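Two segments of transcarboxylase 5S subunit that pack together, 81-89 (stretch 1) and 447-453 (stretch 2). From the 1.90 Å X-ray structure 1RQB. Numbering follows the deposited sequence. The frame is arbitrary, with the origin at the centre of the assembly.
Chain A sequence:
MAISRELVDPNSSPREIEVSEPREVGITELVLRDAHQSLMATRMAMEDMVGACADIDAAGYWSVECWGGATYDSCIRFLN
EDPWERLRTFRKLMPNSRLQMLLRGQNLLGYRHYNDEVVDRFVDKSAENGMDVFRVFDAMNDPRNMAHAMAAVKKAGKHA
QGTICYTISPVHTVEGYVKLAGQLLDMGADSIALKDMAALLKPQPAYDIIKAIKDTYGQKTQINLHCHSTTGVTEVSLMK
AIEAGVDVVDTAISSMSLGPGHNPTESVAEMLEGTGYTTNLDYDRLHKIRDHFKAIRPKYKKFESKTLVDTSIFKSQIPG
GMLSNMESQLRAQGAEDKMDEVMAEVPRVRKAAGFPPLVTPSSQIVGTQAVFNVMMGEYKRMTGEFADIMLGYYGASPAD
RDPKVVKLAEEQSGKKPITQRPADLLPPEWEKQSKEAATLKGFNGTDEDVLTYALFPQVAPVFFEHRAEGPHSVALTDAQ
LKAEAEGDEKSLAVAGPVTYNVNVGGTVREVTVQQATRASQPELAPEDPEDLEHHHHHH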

# COMPACT_ATOMS: atom_id res chain seq x y z
N GLU A 81 0.95 32.31 -4.50
CA GLU A 81 2.30 32.22 -3.94
C GLU A 81 3.34 32.33 -5.06
O GLU A 81 3.15 31.79 -6.15
CB GLU A 81 2.46 30.87 -3.23
CG GLU A 81 3.81 30.65 -2.59
CD GLU A 81 3.90 29.32 -1.88
OE1 GLU A 81 2.84 28.67 -1.70
OE2 GLU A 81 5.02 28.92 -1.49
N ASP A 82 4.43 33.05 -4.80
CA ASP A 82 5.48 33.16 -5.82
C ASP A 82 6.36 31.91 -5.70
O ASP A 82 6.98 31.68 -4.67
CB ASP A 82 6.34 34.41 -5.56
CG ASP A 82 7.26 34.74 -6.72
OD1 ASP A 82 7.72 33.79 -7.40
OD2 ASP A 82 7.53 35.94 -6.96
N PRO A 83 6.42 31.09 -6.76
CA PRO A 83 7.22 29.86 -6.74
C PRO A 83 8.70 30.11 -6.41
O PRO A 83 9.36 29.28 -5.79
CB PRO A 83 7.07 29.30 -8.15
CG PRO A 83 5.84 29.96 -8.70
CD PRO A 83 5.88 31.35 -8.11
N TRP A 84 9.22 31.26 -6.83
CA TRP A 84 10.63 31.58 -6.57
C TRP A 84 10.84 31.85 -5.08
O TRP A 84 11.91 31.57 -4.53
CB TRP A 84 11.07 32.77 -7.44
CG TRP A 84 10.98 32.47 -8.93
CD1 TRP A 84 9.94 32.78 -9.77
CD2 TRP A 84 11.94 31.76 -9.73
NE1 TRP A 84 10.19 32.32 -11.03
CE2 TRP A 84 11.41 31.69 -11.04
CE3 TRP A 84 13.19 31.19 -9.47
CZ2 TRP A 84 12.09 31.06 -12.09
CZ3 TRP A 84 13.87 30.57 -10.52
CH2 TRP A 84 13.32 30.50 -11.81
N GLU A 85 9.83 32.39 -4.40
CA GLU A 85 9.98 32.65 -2.96
C GLU A 85 9.96 31.31 -2.22
O GLU A 85 10.64 31.13 -1.21
CB GLU A 85 8.84 33.53 -2.46
CG GLU A 85 8.89 33.84 -0.97
CD GLU A 85 10.05 34.75 -0.58
OE1 GLU A 85 10.14 35.10 0.61
OE2 GLU A 85 10.86 35.10 -1.47
N ARG A 86 9.18 30.36 -2.73
CA ARG A 86 9.11 29.03 -2.10
C ARG A 86 10.48 28.35 -2.21
O ARG A 86 10.98 27.77 -1.25
CB ARG A 86 8.04 28.15 -2.77
CG ARG A 86 8.03 26.71 -2.26
CD ARG A 86 6.99 25.81 -2.94
NE ARG A 86 5.62 26.16 -2.58
CZ ARG A 86 4.55 25.40 -2.82
NH1 ARG A 86 4.69 24.23 -3.44
NH2 ARG A 86 3.35 25.78 -2.41
N LEU A 87 11.09 28.44 -3.39
CA LEU A 87 12.41 27.85 -3.62
C LEU A 87 13.44 28.51 -2.69
O LEU A 87 14.24 27.83 -2.05
CB LEU A 87 12.86 28.02 -5.08
CG LEU A 87 14.30 27.62 -5.41
CD1 LEU A 87 14.57 26.18 -4.98
CD2 LEU A 87 14.52 27.77 -6.91
N ARG A 88 13.42 29.84 -2.61
CA ARG A 88 14.37 30.52 -1.72
C ARG A 88 14.19 30.08 -0.27
O ARG A 88 15.16 29.88 0.46
CB ARG A 88 14.24 32.05 -1.84
CG ARG A 88 14.92 32.58 -3.09
CD ARG A 88 14.88 34.10 -3.17
NE ARG A 88 13.58 34.63 -3.54
CZ ARG A 88 13.24 34.94 -4.79
NH1 ARG A 88 14.11 34.76 -5.77
NH2 ARG A 88 12.04 35.42 -5.06
N THR A 89 12.93 29.94 0.15
CA THR A 89 12.64 29.54 1.53
C THR A 89 13.16 28.12 1.79
O THR A 89 13.78 27.87 2.82
CB THR A 89 11.12 29.60 1.81
OG1 THR A 89 10.68 30.95 1.66
CG2 THR A 89 10.83 29.15 3.24
N ASP A 447 13.98 38.82 -13.67
CA ASP A 447 13.90 37.81 -14.73
C ASP A 447 12.95 36.70 -14.27
O ASP A 447 12.28 36.06 -15.07
CB ASP A 447 15.28 37.21 -15.04
CG ASP A 447 16.23 38.22 -15.68
OD1 ASP A 447 15.77 39.25 -16.20
OD2 ASP A 447 17.45 37.96 -15.67
N GLU A 448 12.90 36.48 -12.95
CA GLU A 448 12.00 35.46 -12.40
C GLU A 448 10.55 35.76 -12.80
O GLU A 448 9.80 34.86 -13.17
CB GLU A 448 12.10 35.39 -10.87
CG GLU A 448 13.37 34.76 -10.31
CD GLU A 448 14.55 35.73 -10.19
OE1 GLU A 448 15.52 35.37 -9.48
OE2 GLU A 448 14.52 36.82 -10.81
N ASP A 449 10.16 37.03 -12.72
CA ASP A 449 8.79 37.45 -13.06
C ASP A 449 8.58 37.35 -14.58
O ASP A 449 7.48 37.02 -15.03
CB ASP A 449 8.53 38.88 -12.58
CG ASP A 449 7.71 38.93 -11.28
OD1 ASP A 449 7.76 37.96 -10.49
OD2 ASP A 449 7.03 39.95 -11.06
N VAL A 450 9.60 37.64 -15.37
CA VAL A 450 9.45 37.50 -16.83
C VAL A 450 9.24 36.02 -17.15
O VAL A 450 8.44 35.66 -18.01
CB VAL A 450 10.71 38.03 -17.59
CG1 VAL A 450 10.56 37.80 -19.09
CG2 VAL A 450 10.89 39.53 -17.31
N LEU A 451 9.95 35.15 -16.43
CA LEU A 451 9.79 33.70 -16.64
C LEU A 451 8.36 33.30 -16.27
O LEU A 451 7.72 32.51 -16.98
CB LEU A 451 10.80 32.93 -15.78
CG LEU A 451 12.23 33.05 -16.30
CD1 LEU A 451 13.23 32.61 -15.25
CD2 LEU A 451 12.37 32.21 -17.58
N THR A 452 7.84 33.84 -15.18
CA THR A 452 6.47 33.49 -14.79
C THR A 452 5.51 33.86 -15.92
O THR A 452 4.59 33.11 -16.25
CB THR A 452 6.05 34.19 -13.48
OG1 THR A 452 6.84 33.69 -12.40
CG2 THR A 452 4.57 33.93 -13.16
N TYR A 453 5.73 35.03 -16.52
CA TYR A 453 4.86 35.48 -17.61
C TYR A 453 5.05 34.60 -18.85
O TYR A 453 4.08 34.25 -19.52
CB TYR A 453 5.18 36.93 -17.98
CG TYR A 453 4.40 37.42 -19.17
CD1 TYR A 453 3.03 37.67 -19.06
CD2 TYR A 453 5.01 37.56 -20.42
CE1 TYR A 453 2.28 38.05 -20.18
CE2 TYR A 453 4.27 37.94 -21.54
CZ TYR A 453 2.91 38.18 -21.42
OH TYR A 453 2.17 38.54 -22.52
O HOH W 1 7.05 35.23 -10.34
O HOH W 2 9.54 36.79 -8.52

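The contact between the two helices centres on Trp 84, which loses more surface to the other stretch than any other residue in either segment. Its CA-to-CB bond points toward helix 447-453, and with chi1 in m (-62°) and chi2 at 96° the indole lies against Glu 448, Leu 451 and Thr 452. Glu 448 covers one face of the ring: its CB lies 3.5 Å from the centroid of the five-membered ring of Trp 84, only 6° off the normal, a CH-pi contact, and its CG is 3.4 Å from Trp 84 CD2. The bent Glu 448 side chain, chi1 m and chi2 p, lays its aliphatic part on the indole while its carboxylate turns to Arg 88; both residues are partly exposed. Glu 448 OE1 lies 4.0 Å from Arg 88 NH1, near the guanidinium plane; the charges are complementary, but the distance exceeds that of a salt bridge. The CA-to-CB bond of Arg 88, one turn after Trp 84, also points toward the partner, and Arg 88 NE makes a weak bond to Glu 85 OE2 (3.5 Å).

Leu 451 (m, t) brings CD1 to 3.7 Å from Trp 84 CZ2, an apolar contact suited to this buried site. Thr 452 OG1 approaches the ring edge, 3.9 Å from Trp 84 NE1, while NE1 itself is 3.3 Å from Glu 448 O.

Asp 82, chi1 t, caps its helix through OD1, which accepts from Trp 84 N (3.0 Å). Asp 82 OD2 lies 4.1 Å from Asp 449 OD1, a proximity of like charges. Water 2 lies 2.7 Å from Asp 82 OD2 and 2.9 Å from Asp 449 OD1, so it sits between the two carboxylates; water 1 lies 2.8 Å from Asp 449 OD1 and 2.6 Å from Thr 452 OG1. Although the CA-to-CB bond of Asp 449 points away, its off-rotamer chi1 of -101° accompanies a carboxylate that comes nearer to stretch 1.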